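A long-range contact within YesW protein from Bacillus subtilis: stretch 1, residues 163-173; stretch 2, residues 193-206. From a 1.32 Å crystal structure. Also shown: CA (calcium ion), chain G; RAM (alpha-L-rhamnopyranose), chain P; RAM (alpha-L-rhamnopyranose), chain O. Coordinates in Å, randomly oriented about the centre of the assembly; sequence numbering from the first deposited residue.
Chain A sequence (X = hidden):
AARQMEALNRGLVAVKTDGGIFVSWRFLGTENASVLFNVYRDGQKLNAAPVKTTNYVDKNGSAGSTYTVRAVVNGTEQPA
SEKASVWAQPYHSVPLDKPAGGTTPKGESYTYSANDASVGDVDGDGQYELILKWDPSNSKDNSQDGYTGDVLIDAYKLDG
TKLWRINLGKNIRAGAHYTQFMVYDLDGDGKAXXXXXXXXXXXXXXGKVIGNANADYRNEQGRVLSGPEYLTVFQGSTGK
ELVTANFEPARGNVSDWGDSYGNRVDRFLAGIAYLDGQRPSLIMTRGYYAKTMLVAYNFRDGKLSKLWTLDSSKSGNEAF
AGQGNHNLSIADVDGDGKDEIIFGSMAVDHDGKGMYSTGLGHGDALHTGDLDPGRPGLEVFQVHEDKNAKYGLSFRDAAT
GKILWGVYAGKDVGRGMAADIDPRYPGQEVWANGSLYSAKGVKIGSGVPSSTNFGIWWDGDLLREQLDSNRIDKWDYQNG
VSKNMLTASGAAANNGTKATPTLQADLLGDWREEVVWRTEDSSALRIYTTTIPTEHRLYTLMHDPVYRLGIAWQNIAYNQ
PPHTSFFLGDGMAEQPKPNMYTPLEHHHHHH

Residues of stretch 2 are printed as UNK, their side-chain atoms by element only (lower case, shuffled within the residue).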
ATOM      1  N   LEU A 163      -5.208   1.748  20.376  1.00 14.05           N
ATOM      2  CA  LEU A 163      -4.027   2.320  21.015  1.00 13.90           C
ATOM      3  C   LEU A 163      -4.095   3.829  21.156  1.00 13.43           C
ATOM      4  O   LEU A 163      -3.640   4.373  22.162  1.00 14.06           O
ATOM      5  CB  LEU A 163      -2.753   1.907  20.280  1.00 13.97           C
ATOM      6  CG  LEU A 163      -2.517   0.397  20.191  1.00 14.23           C
ATOM      7  CD1 LEU A 163      -1.249   0.116  19.420  1.00 15.67           C
ATOM      8  CD2 LEU A 163      -2.454  -0.250  21.580  1.00 15.98           C
ATOM      9  N   TRP A 164      -4.651   4.494  20.143  1.00 12.74           N
ATOM     10  CA  TRP A 164      -4.761   5.946  20.125  1.00 11.86           C
ATOM     11  C   TRP A 164      -5.566   6.442  18.947  1.00 11.71           C
ATOM     12  O   TRP A 164      -5.844   5.690  18.006  1.00 11.39           O
ATOM     13  CB  TRP A 164      -3.375   6.604  20.089  1.00 11.82           C
ATOM     14  CG  TRP A 164      -2.399   6.044  19.082  1.00 11.94           C
ATOM     15  CD1 TRP A 164      -1.399   5.151  19.331  1.00 12.44           C
ATOM     16  CD2 TRP A 164      -2.306   6.364  17.683  1.00 10.99           C
ATOM     17  NE1 TRP A 164      -0.688   4.891  18.186  1.00 12.37           N
ATOM     18  CE2 TRP A 164      -1.218   5.626  17.159  1.00 11.00           C
ATOM     19  CE3 TRP A 164      -3.033   7.198  16.822  1.00 11.82           C
ATOM     20  CZ2 TRP A 164      -0.848   5.687  15.810  1.00 11.86           C
ATOM     21  CZ3 TRP A 164      -2.666   7.255  15.475  1.00 11.86           C
ATOM     22  CH2 TRP A 164      -1.575   6.508  14.991  1.00 11.60           C
ATOM     23  N   ARG A 165      -5.926   7.718  19.034  1.00 11.34           N
ATOM     24  CA  ARG A 165      -6.509   8.477  17.940  1.00 11.53           C
ATOM     25  C   ARG A 165      -5.785   9.807  17.828  1.00 11.56           C
ATOM     26  O   ARG A 165      -5.589  10.505  18.833  1.00 11.76           O
ATOM     27  CB  ARG A 165      -8.004   8.729  18.179  1.00 11.63           C
ATOM     28  CG  ARG A 165      -8.650   9.758  17.224  1.00 11.77           C
ATOM     29  CD  ARG A 165     -10.171   9.717  17.282  1.00 12.50           C
ATOM     30  NE  ARG A 165     -10.632   8.374  16.944  1.00 12.65           N
ATOM     31  CZ  ARG A 165     -11.810   7.854  17.276  1.00 13.60           C
ATOM     32  NH1 ARG A 165     -12.714   8.571  17.943  1.00 15.01           N
ATOM     33  NH2 ARG A 165     -12.089   6.609  16.923  1.00 14.03           N
ATOM     34  N   ILE A 166      -5.396  10.146  16.602  1.00 11.25           N
ATOM     35  CA  ILE A 166      -4.898  11.473  16.257  1.00 11.26           C
ATOM     36  C   ILE A 166      -6.011  12.197  15.512  1.00 11.12           C
ATOM     37  O   ILE A 166      -6.625  11.631  14.603  1.00 11.66           O
ATOM     38  CB  ILE A 166      -3.637  11.375  15.359  1.00 11.60           C
ATOM     39  CG1 ILE A 166      -2.465  10.809  16.161  1.00 11.14           C
ATOM     40  CG2 ILE A 166      -3.275  12.738  14.717  1.00 11.76           C
ATOM     41  CD1 ILE A 166      -1.246  10.484  15.324  1.00 11.96           C
ATOM     42  N   ASN A 167      -6.284  13.436  15.910  1.00 10.70           N
ATOM     43  CA  ASN A 167      -7.250  14.263  15.209  1.00 10.98           C
ATOM     44  C   ASN A 167      -6.491  15.355  14.465  1.00 10.73           C
ATOM     45  O   ASN A 167      -5.898  16.235  15.090  1.00 10.87           O
ATOM     46  CB  ASN A 167      -8.252  14.877  16.195  1.00 11.31           C
ATOM     47  CG  ASN A 167      -9.322  15.691  15.494  1.00 11.78           C
ATOM     48  OD1 ASN A 167      -9.099  16.217  14.403  1.00 11.96           O
ATOM     49  ND2 ASN A 167     -10.496  15.789  16.103  1.00 13.28           N
ATOM     50  N   LEU A 168      -6.491  15.300  13.135  1.00 10.43           N
ATOM     51  CA  LEU A 168      -5.664  16.242  12.377  1.00 10.46           C
ATOM     52  C   LEU A 168      -6.173  17.682  12.464  1.00 10.30           C
ATOM     53  O   LEU A 168      -5.407  18.620  12.248  1.00 10.65           O
ATOM     54  CB  LEU A 168      -5.493  15.784  10.926  1.00 10.88           C
ATOM     55  CG  LEU A 168      -4.516  14.607  10.797  1.00 12.00           C
ATOM     56  CD1 LEU A 168      -4.723  13.883   9.498  1.00 13.92           C
ATOM     57  CD2 LEU A 168      -3.067  15.074  10.908  1.00 14.21           C
ATOM     58  N   GLY A 169      -7.451  17.842  12.798  1.00 10.70           N
ATOM     59  CA  GLY A 169      -8.009  19.139  13.166  1.00 10.69           C
ATOM     60  C   GLY A 169      -8.483  19.962  11.984  1.00 11.22           C
ATOM     61  O   GLY A 169      -8.390  19.548  10.822  1.00 10.82           O
ATOM     62  N   LYS A 170      -8.998  21.151  12.287  1.00 10.99           N
ATOM     63  CA  LYS A 170      -9.683  21.983  11.298  1.00 11.57           C
ATOM     64  C   LYS A 170      -8.795  22.493  10.166  1.00 11.09           C
ATOM     65  O   LYS A 170      -9.313  22.915   9.129  1.00 11.28           O
ATOM     66  CB  LYS A 170     -10.352  23.175  11.989  1.00 11.88           C
ATOM     67  CG  LYS A 170      -9.366  24.150  12.626  1.00 12.75           C
ATOM     68  CD  LYS A 170     -10.051  25.362  13.245  1.00 13.62           C
ATOM     69  CE  LYS A 170     -11.016  24.982  14.359  1.00 14.86           C
ATOM     70  NZ  LYS A 170     -10.315  24.408  15.539  1.00 15.01           N
ATOM     71  N   ASN A 171      -7.477  22.472  10.358  1.00 10.82           N
ATOM     72  CA  ASN A 171      -6.566  23.010   9.349  1.00 10.73           C
ATOM     73  C   ASN A 171      -6.010  21.960   8.390  1.00 10.42           C
ATOM     74  O   ASN A 171      -5.128  22.260   7.592  1.00 10.72           O
ATOM     75  CB  ASN A 171      -5.465  23.851   9.984  1.00 11.17           C
ATOM     76  CG  ASN A 171      -6.014  25.050  10.722  1.00 10.67           C
ATOM     77  OD1 ASN A 171      -5.698  25.268  11.896  1.00 13.96           O
ATOM     78  ND2 ASN A 171      -6.863  25.819  10.056  1.00  9.80           N
ATOM     79  N   ILE A 172      -6.563  20.752   8.450  1.00  9.94           N
ATOM     80  CA  ILE A 172      -6.247  19.710   7.483  1.00 10.30           C
ATOM     81  C   ILE A 172      -7.556  19.270   6.839  1.00 10.14           C
ATOM     82  O   ILE A 172      -8.391  18.618   7.483  1.00 10.91           O
ATOM     83  CB  ILE A 172      -5.527  18.500   8.150  1.00 10.24           C
ATOM     84  CG1 ILE A 172      -4.139  18.896   8.691  1.00 10.82           C
ATOM     85  CG2 ILE A 172      -5.429  17.321   7.169  1.00 10.80           C
ATOM     86  CD1 ILE A 172      -3.116  19.360   7.644  1.00 11.64           C
ATOM     87  N   ARG A 173      -7.736  19.627   5.569  1.00 10.24           N
ATOM     88  CA  ARG A 173      -8.962  19.288   4.852  1.00 10.12           C
ATOM     89  C   ARG A 173      -9.053  17.780   4.595  1.00  9.98           C
ATOM     90  O   ARG A 173      -8.036  17.123   4.383  1.00 10.24           O
ATOM     91  CB  ARG A 173      -9.012  20.050   3.525  1.00 10.25           C
ATOM     92  CG  ARG A 173     -10.403  20.220   2.955  1.00 10.50           C
ATOM     93  CD  ARG A 173     -10.346  20.850   1.586  1.00 10.50           C
ATOM     94  NE  ARG A 173     -11.650  21.383   1.206  1.00 11.04           N
ATOM     95  CZ  ARG A 173     -12.135  21.387  -0.030  1.00 11.22           C
ATOM     96  NH1 ARG A 173     -11.434  20.885  -1.045  1.00 12.29           N
ATOM     97  NH2 ARG A 173     -13.339  21.899  -0.246  1.00 11.81           N
ATOM     98  N   UNK A 193       6.827   4.087  13.383  1.00 11.35           N
ATOM     99  CA  UNK A 193       6.220   5.382  13.662  1.00 11.40           C
ATOM    100  C   UNK A 193       5.271   5.765  12.528  1.00 10.99           C
ATOM    101  O   UNK A 193       5.157   5.051  11.519  1.00 10.81           O
ATOM    102  o   UNK A 193      10.489   4.892  13.294  1.00 12.95           O
ATOM    103  c   UNK A 193       9.532   5.314  13.963  1.00 12.53           C
ATOM    104  c   UNK A 193       8.609   6.321  13.273  1.00 13.22           C
ATOM    105  c   UNK A 193       7.258   6.481  13.935  1.00 12.89           C
ATOM    106  o   UNK A 193       9.314   4.925  15.143  1.00 13.16           O
ATOM    107  N   UNK A 194       4.560   6.868  12.723  1.00 10.60           N
ATOM    108  CA  UNK A 194       3.573   7.337  11.757  1.00 10.85           C
ATOM    109  C   UNK A 194       3.899   8.784  11.409  1.00 10.96           C
ATOM    110  O   UNK A 194       4.020   9.619  12.304  1.00 11.30           O
ATOM    111  c   UNK A 194       1.819   5.799  12.799  1.00 11.79           C
ATOM    112  c   UNK A 194       1.108   7.659  11.274  1.00 11.68           C
ATOM    113  c   UNK A 194       2.125   7.222  12.319  1.00 10.90           C
ATOM    114  N   UNK A 195       4.057   9.076  10.120  1.00 10.53           N
ATOM    115  CA  UNK A 195       4.424  10.423   9.690  1.00 10.30           C
ATOM    116  C   UNK A 195       3.415  10.953   8.695  1.00 10.07           C
ATOM    117  O   UNK A 195       2.975  10.225   7.801  1.00 10.21           O
ATOM    118  c   UNK A 195       5.811  10.435   9.068  1.00 10.75           C
ATOM    119  N   UNK A 196       3.069  12.229   8.832  1.00  9.50           N
ATOM    120  CA  UNK A 196       2.127  12.858   7.907  1.00 10.49           C
ATOM    121  C   UNK A 196       2.175  14.362   8.075  1.00 10.11           C
ATOM    122  O   UNK A 196       2.728  14.877   9.048  1.00 10.53           O
ATOM    123  s   UNK A 196      -1.342  11.719   9.850  1.00 13.32           S
ATOM    124  c   UNK A 196      -0.530  10.348  10.607  1.00 16.53           C
ATOM    125  c   UNK A 196       0.099  12.726   9.474  1.00 11.61           C
ATOM    126  c   UNK A 196       0.696  12.340   8.133  1.00 10.73           C
ATOM    127  N   UNK A 197       1.566  15.055   7.120  1.00  9.69           N
ATOM    128  CA  UNK A 197       1.404  16.499   7.176  1.00 10.08           C
ATOM    129  C   UNK A 197       0.367  16.861   8.236  1.00  9.71           C
ATOM    130  O   UNK A 197      -0.688  16.240   8.329  1.00  9.99           O
ATOM    131  c   UNK A 197       0.734  18.856   4.179  1.00 11.19           C
ATOM    132  c   UNK A 197       0.983  17.005   5.795  1.00 10.24           C
ATOM    133  c   UNK A 197       0.715  20.352   3.918  1.00 10.86           C
ATOM    134  n   UNK A 197      -0.562  20.975   4.369  1.00 11.35           N
ATOM    135  c   UNK A 197       0.877  18.514   5.660  1.00 10.19           C
ATOM    136  N   UNK A 198       0.708  17.849   9.057  1.00 10.09           N
ATOM    137  CA  UNK A 198      -0.126  18.286  10.178  1.00 10.12           C
ATOM    138  C   UNK A 198      -0.219  19.806  10.138  1.00 10.34           C
ATOM    139  O   UNK A 198       0.371  20.455   9.272  1.00  9.91           O
ATOM    140  c   UNK A 198       0.489  17.830  11.517  1.00 10.05           C
ATOM    141  c   UNK A 198       0.590  16.301  11.582  1.00 10.93           C
ATOM    142  o   UNK A 198       1.793  18.405  11.633  1.00 11.07           O
ATOM    143  N   UNK A 199      -0.956  20.378  11.081  1.00 10.48           N
ATOM    144  CA  UNK A 199      -1.161  21.814  11.105  1.00 10.85           C
ATOM    145  C   UNK A 199      -1.390  22.285  12.528  1.00 10.98           C
ATOM    146  O   UNK A 199      -1.511  21.481  13.457  1.00 10.72           O
ATOM    147  c   UNK A 199      -2.349  22.188  10.228  1.00 10.72           C
ATOM    148  N   UNK A 200      -1.467  23.599  12.702  1.00 11.12           N
ATOM    149  CA  UNK A 200      -1.931  24.149  13.970  1.00 11.24           C
ATOM    150  C   UNK A 200      -3.262  23.489  14.283  1.00 11.23           C
ATOM    151  O   UNK A 200      -4.138  23.377  13.420  1.00 11.45           O
ATOM    152  c   UNK A 200      -2.153  25.656  13.842  1.00 11.54           C
ATOM    153  c   UNK A 200      -0.865  26.421  13.652  1.00 12.08           C
ATOM    154  o   UNK A 200       0.096  26.174  14.409  1.00 12.38           O
ATOM    155  o   UNK A 200      -0.825  27.269  12.733  1.00 13.63           O
ATOM    156  N   UNK A 201      -3.416  23.018  15.511  1.00 11.16           N
ATOM    157  CA  UNK A 201      -4.669  22.405  15.898  1.00 11.22           C
ATOM    158  C   UNK A 201      -4.707  20.896  15.768  1.00 11.31           C
ATOM    159  O   UNK A 201      -5.636  20.273  16.253  1.00 11.16           O
ATOM    160  N   UNK A 202      -3.728  20.299  15.094  1.00 11.13           N
ATOM    161  CA  UNK A 202      -3.617  18.844  15.085  1.00 11.10           C
ATOM    162  C   UNK A 202      -3.402  18.383  16.527  1.00 11.19           C
ATOM    163  O   UNK A 202      -2.581  18.959  17.240  1.00 11.85           O
ATOM    164  c   UNK A 202      -2.198  16.871  14.351  1.00 10.87           C
ATOM    165  c   UNK A 202      -2.448  18.384  14.201  1.00 10.79           C
ATOM    166  o   UNK A 202      -2.737  18.696  12.829  1.00 10.61           O
ATOM    167  N   UNK A 203      -4.153  17.365  16.943  1.00 11.16           N
ATOM    168  CA  UNK A 203      -4.070  16.846  18.305  1.00 11.98           C
ATOM    169  C   UNK A 203      -3.485  15.437  18.270  1.00 11.38           C
ATOM    170  O   UNK A 203      -4.019  14.549  17.588  1.00 11.32           O
ATOM    171  c   UNK A 203      -5.477  16.550  20.435  1.00 14.14           C
ATOM    172  c   UNK A 203      -8.005  16.265  20.509  1.00 19.04           C
ATOM    173  c   UNK A 203      -5.462  16.854  18.940  1.00 11.95           C
ATOM    174  c   UNK A 203      -6.792  16.970  21.106  1.00 14.92           C
ATOM    175  n   UNK A 203      -8.041  14.795  20.775  1.00 21.24           N
ATOM    176  N   UNK A 204      -2.392  15.233  18.998  1.00 10.83           N
ATOM    177  CA  UNK A 204      -1.724  13.941  18.987  1.00 10.78           C
ATOM    178  C   UNK A 204      -2.487  12.915  19.824  1.00 10.66           C
ATOM    179  O   UNK A 204      -3.533  13.232  20.417  1.00 10.62           O
ATOM    180  c   UNK A 204      -0.218  14.065  19.316  1.00 10.88           C
ATOM    181  c   UNK A 204       0.100  14.171  20.813  1.00 11.07           C
ATOM    182  o   UNK A 204      -0.786  14.034  21.676  1.00 10.98           O
ATOM    183  o   UNK A 204       1.296  14.384  21.105  1.00 11.90           O
ATOM    184  N   UNK A 205      -1.981  11.683  19.846  1.00 10.44           N
ATOM    185  CA  UNK A 205      -2.679  10.592  20.508  1.00 10.90           C
ATOM    186  C   UNK A 205      -2.769  10.727  22.017  1.00 11.19           C
ATOM    187  O   UNK A 205      -3.543  10.009  22.650  1.00 11.93           O
ATOM    188  N   UNK A 206      -1.985  11.640  22.585  1.00 11.05           N
ATOM    189  CA  UNK A 206      -2.035  11.916  24.030  1.00 11.97           C
ATOM    190  C   UNK A 206      -2.884  13.142  24.347  1.00 11.96           C
ATOM    191  O   UNK A 206      -2.960  13.564  25.499  1.00 13.02           O
ATOM    192  c   UNK A 206       0.328  11.008  24.265  1.00 13.08           C
ATOM    193  c   UNK A 206      -0.631  12.129  24.645  1.00 12.31           C
ATOM    194  o   UNK A 206      -0.098  13.403  24.251  1.00 13.29           O
TER
HETATM  195 CA    CA G 633      11.140   3.289  15.112  1.00 11.95          CA
HETATM  196  C1  RAM P 642      -8.656  23.238  20.341  1.00 24.82           C
HETATM  197  C2  RAM P 642      -8.449  23.059  18.838  1.00 23.82           C
HETATM  198  C3  RAM P 642      -7.971  21.637  18.540  1.00 23.43           C
HETATM  199  C4  RAM P 642      -8.940  20.619  19.133  1.00 23.87           C
HETATM  200  C5  RAM P 642      -9.134  20.897  20.626  1.00 24.95           C
HETATM  201  C6  RAM P 642     -10.174  19.974  21.255  1.00 25.17           C
HETATM  202  O1  RAM P 642      -7.412  23.178  21.010  1.00 25.59           O
HETATM  203  O2  RAM P 642      -9.668  23.320  18.172  1.00 24.22           O
HETATM  204  O3  RAM P 642      -7.838  21.423  17.152  1.00 18.67           O
HETATM  205  O4  RAM P 642      -8.413  19.326  18.934  1.00 25.69           O
HETATM  206  O5  RAM P 642      -9.539  22.243  20.843  1.00 25.25           O
HETATM  207  C1  RAM O 641     -13.401  20.552  14.458  1.00 21.31           C
HETATM  208  C2  RAM O 641     -13.838  21.697  15.369  1.00 22.98           C
HETATM  209  C3  RAM O 641     -14.328  22.877  14.532  1.00 22.98           C
HETATM  210  C4  RAM O 641     -15.363  22.435  13.498  1.00 22.12           C
HETATM  211  C5  RAM O 641     -14.812  21.283  12.651  1.00 21.68           C
HETATM  212  C6  RAM O 641     -15.839  20.754  11.654  1.00 21.91           C
HETATM  213  O1  RAM O 641     -12.201  20.898  13.798  1.00 20.32           O
HETATM  214  O2  RAM O 641     -14.873  21.237  16.213  1.00 24.86           O
HETATM  215  O3  RAM O 641     -14.891  23.860  15.374  1.00 23.88           O
HETATM  216  O4  RAM O 641     -15.735  23.538  12.695  1.00 20.54           O
HETATM  217  O5  RAM O 641     -14.410  20.228  13.510  1.00 21.00           O
HETATM  218  O   HOH W   1      -5.739   8.677  21.797  1.00 15.37           O
HETATM  219  O   HOH W   2      -6.185  13.168  19.282  1.00 16.76           O
HETATM  220  O   HOH W   3      -7.774  18.295  16.446  1.00 19.61           O
HETATM  221  O   HOH W   4      -5.629  21.354  12.219  1.00 13.54           O
HETATM  222  O   HOH W   5      10.697   3.989  17.417  1.00 23.66           O

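Position 193 has five side-chain atoms, three carbons in a row with two oxygens on the third. Both oxygens lie 2.5 Å from the calcium ion, and its CA-to-CB bond points away from stretch 1. This carboxylate is Glu193.

Position 194 has three carbons, one carrying the other two. A terminal carbon sits 4.0 Å from Trp164 CZ2, at the ring edge. It is Val194.

Position 195 has a single carbon, out of reach of stretch 1. It is Ala195.

Position 196 has an unbranched chain of three carbons and one sulfur, with the sulfur third. The sulfur is 3.9 Å from Leu168 CD2. It is Met196.

Position 197 has four carbons in a row ending in nitrogen. Its backbone O lies 3.7 Å from Leu168 CD2. It is Lys197.

Position 198 has one carbon bearing an oxygen and a carbon. The outer carbon is 3.9 Å from Leu168 CD2. It is Thr198.

Position 199 has one carbon, 3.5 Å from Asn171 CB and 3.9 Å from Ile172 CD1. It is Ala199.

Position 200 has two carbons, the second with two oxygens. Its backbone O is 2.8 Å from the O of water 4, which also bonds Leu168 O. It is Asp200.

Position 201 has no side-chain atoms. Phi is 95°, and a CB would jam against the preceding carbonyl. It is Gly201. Its O accepts a hydrogen bond from O3 of the chain P rhamnose, 2.6 Å away.

Position 202 again has one carbon bearing an oxygen and a carbon. The oxygen is 2.7 Å from Leu168 O; it also accepts a hydrogen bond from Ala199 N at 3.0 Å. It is Thr202.

Position 203 has four carbons and a terminal nitrogen. Its CB is 4.4 Å from Asn167 CB. It is Lys203.

Position 204 has two carbons, the second with two oxygens. It is Asp204.

Position 205 has no side chain. Its CA packs 4.1 Å from Trp164 CB, where an ideal CB would be tight at 3.0 Å. It is Gly205.

Position 206 has one carbon bearing an oxygen and a carbon, and does not touch stretch 1. It is Thr206.

The contact centres on one antiparallel bridge. Asn167 N donates to Lys203 O at 3.0 Å, and Lys203 N donates to Asn167 O at 2.8 Å. The type II turn from Ala199 to Thr202 leads into it. Leu168 and Ile172 pack beside this turn. Water 1 joins Arg165 N (2.9 Å) to Gly205 O (2.7 Å).

Stretch 2, residues 193-206: EVAMKTADGTKDGT
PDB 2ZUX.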